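Local coordinates for protein imine reductase (Bacillus cereus, PDB 4D3D) that probably catalyses the NADPH-dependent, S-selective reduction of cyclic imines such as 2-methylpyrroline to amines, at residues S46-N51 with L75-L80. Sequence-based numbering, arbitrary orientation.
Sequences SVTVWN and LAANEL
Thr-48 lays the end of its side chain against the methyl of Ala-77, where strand 46-50 passes beneath the last turn of helix 71-77. Both branches and the branch carbon of the threonine take part: OG1 lies 3.7 Å from CB of Ala-77, while CB and CG2 of Thr-48 each stand 3.9 Å from that same atom. The alanine methyl thus sits across the forked end of the threonine, over hydroxyl and methyl together. With chi1 at -66°, Thr-48 places CG2 anti to its backbone N and OG1 beside that N, which turns both branches up to the alanine. CA of Thr-48 and CA of Ala-77, the nearest such pair between the segments, are 6.9 Å apart, close enough for short side chains to bridge the gap. Asn-78, just beyond Ala-77, brings the end of its side chain loosely beside the hydroxyl side of Thr-48. Thr-25 of the neighbouring strand 23-27 touches both Thr-48 and Ala-77, and Val-68 also packs on Thr-48. On the other face of the sheet, Val-47 points into helix 31-42, so the successive residues Val-47 and Thr-48 face the two helical layers of a Rossmann fold. Helix 71-77 leads through Asn-78 and Glu-79 into strand 80-83, which lies on the far side of strand 23-27 from strand 46-50. The contact therefore joins the C-terminal part of helix 71-77 to strand 46-50 on one face of the sheet of the domain presumed to bind NADPH. Only 103 Å² is buried, both sides summed, and between these segments the chemistry is chiefly van der Waals packing of small side chains, which implies a small, weakly directional contact that rests on the fit of the alanine methyl against the threonine.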
loop_
_atom_site.group_PDB
_atom_site.type_symbol
_atom_site.label_atom_id
_atom_site.label_comp_id
_atom_site.label_asym_id
_atom_site.label_seq_id
_atom_site.Cartn_x
_atom_site.Cartn_y
_atom_site.Cartn_z
ATOM N N SER B 46 2.565 -41.819 -11.442
ATOM C CA SER B 46 3.349 -42.068 -12.646
ATOM C C SER B 46 3.469 -40.676 -13.339
ATOM O O SER B 46 2.445 -40.066 -13.581
ATOM C CB SER B 46 2.579 -43.003 -13.557
ATOM O OG SER B 46 3.199 -43.077 -14.835
ATOM N N VAL B 47 4.695 -40.197 -13.562
ATOM C CA VAL B 47 4.927 -38.851 -14.089
ATOM C C VAL B 47 5.682 -38.926 -15.415
ATOM O O VAL B 47 6.812 -39.405 -15.428
ATOM C CB VAL B 47 5.688 -37.990 -13.099
ATOM C CG1 VAL B 47 5.887 -36.556 -13.604
ATOM C CG2 VAL B 47 4.978 -37.953 -11.764
ATOM N N THR B 48 5.121 -38.378 -16.503
ATOM C CA THR B 48 5.807 -38.333 -17.797
ATOM C C THR B 48 6.251 -36.884 -18.001
ATOM O O THR B 48 5.478 -35.954 -17.689
ATOM C CB THR B 48 4.874 -38.748 -18.904
ATOM O OG1 THR B 48 4.538 -40.142 -18.727
ATOM C CG2 THR B 48 5.508 -38.527 -20.241
ATOM N N VAL B 49 7.507 -36.666 -18.435
ATOM C CA VAL B 49 8.092 -35.304 -18.572
ATOM C C VAL B 49 8.682 -35.066 -19.952
ATOM O O VAL B 49 9.159 -36.024 -20.573
ATOM C CB VAL B 49 9.150 -34.988 -17.492
ATOM C CG1 VAL B 49 8.545 -35.135 -16.083
ATOM C CG2 VAL B 49 10.416 -35.845 -17.617
ATOM N N TRP B 50 8.637 -33.832 -20.421
ATOM C CA TRP B 50 9.291 -33.343 -21.631
ATOM C C TRP B 50 9.805 -31.922 -21.392
ATOM O O TRP B 50 9.155 -31.110 -20.736
ATOM C CB TRP B 50 8.389 -33.347 -22.901
ATOM C CG TRP B 50 9.075 -32.906 -24.176
ATOM C CD1 TRP B 50 9.738 -33.689 -25.055
ATOM C CD2 TRP B 50 9.149 -31.580 -24.686
ATOM N NE1 TRP B 50 10.231 -32.933 -26.074
ATOM C CE2 TRP B 50 9.927 -31.623 -25.847
ATOM C CE3 TRP B 50 8.656 -30.345 -24.251
ATOM C CZ2 TRP B 50 10.184 -30.499 -26.619
ATOM C CZ3 TRP B 50 8.917 -29.198 -24.977
ATOM C CH2 TRP B 50 9.715 -29.290 -26.202
ATOM N N ASN B 51 10.962 -31.659 -22.001
ATOM C CA ASN B 51 11.555 -30.325 -22.008
ATOM C C ASN B 51 12.401 -30.171 -23.293
ATOM O O ASN B 51 12.912 -31.144 -23.795
ATOM C CB ASN B 51 12.361 -30.213 -20.712
ATOM C CG ASN B 51 12.799 -28.794 -20.399
ATOM O OD1 ASN B 51 11.979 -27.903 -20.007
ATOM N ND2 ASN B 51 14.118 -28.548 -20.567
ATOM N N LEU B 75 2.066 -35.536 -24.767
ATOM C CA LEU B 75 0.583 -35.314 -24.831
ATOM C C LEU B 75 -0.138 -36.666 -24.779
ATOM O O LEU B 75 -1.170 -36.784 -24.166
ATOM C CB LEU B 75 0.246 -34.573 -26.126
ATOM C CG LEU B 75 0.657 -33.096 -26.259
ATOM C CD1 LEU B 75 0.340 -32.576 -27.640
ATOM C CD2 LEU B 75 -0.112 -32.291 -25.212
ATOM N N ALA B 76 0.371 -37.669 -25.482
ATOM C CA ALA B 76 -0.290 -38.986 -25.557
ATOM C C ALA B 76 -0.350 -39.725 -24.236
ATOM O O ALA B 76 -1.252 -40.579 -24.030
ATOM C CB ALA B 76 0.370 -39.863 -26.638
ATOM N N ALA B 77 0.618 -39.438 -23.365
ATOM C CA ALA B 77 0.777 -40.179 -22.110
ATOM C C ALA B 77 -0.398 -40.085 -21.142
ATOM O O ALA B 77 -0.657 -41.025 -20.328
ATOM C CB ALA B 77 2.055 -39.783 -21.406
ATOM N N ASN B 78 -1.038 -38.910 -21.098
ATOM C CA ASN B 78 -2.006 -38.627 -20.068
ATOM C C ASN B 78 -3.052 -37.622 -20.572
ATOM O O ASN B 78 -2.816 -36.828 -21.524
ATOM C CB ASN B 78 -1.336 -38.017 -18.794
ATOM C CG ASN B 78 -0.455 -38.957 -18.061
ATOM O OD1 ASN B 78 0.794 -38.856 -18.093
ATOM N ND2 ASN B 78 -1.051 -39.921 -17.441
ATOM N N GLU B 79 -4.186 -37.605 -19.862
ATOM C CA GLU B 79 -5.240 -36.599 -20.064
ATOM C C GLU B 79 -4.846 -35.244 -19.490
ATOM O O GLU B 79 -5.024 -34.226 -20.133
ATOM C CB GLU B 79 -6.502 -37.058 -19.330
ATOM C CG GLU B 79 -7.645 -36.066 -19.328
ATOM C CD GLU B 79 -8.870 -36.680 -18.595
ATOM O OE1 GLU B 79 -8.737 -37.167 -17.447
ATOM O OE2 GLU B 79 -9.912 -36.767 -19.243
ATOM N N LEU B 80 -4.263 -35.280 -18.293
ATOM C CA LEU B 80 -3.856 -34.040 -17.599
ATOM C C LEU B 80 -2.388 -33.675 -17.863
ATOM O O LEU B 80 -1.477 -34.516 -17.614
ATOM C CB LEU B 80 -4.107 -34.216 -16.108
ATOM C CG LEU B 80 -3.863 -32.959 -15.275
ATOM C CD1 LEU B 80 -4.836 -31.873 -15.631
ATOM C CD2 LEU B 80 -3.928 -33.264 -13.779
#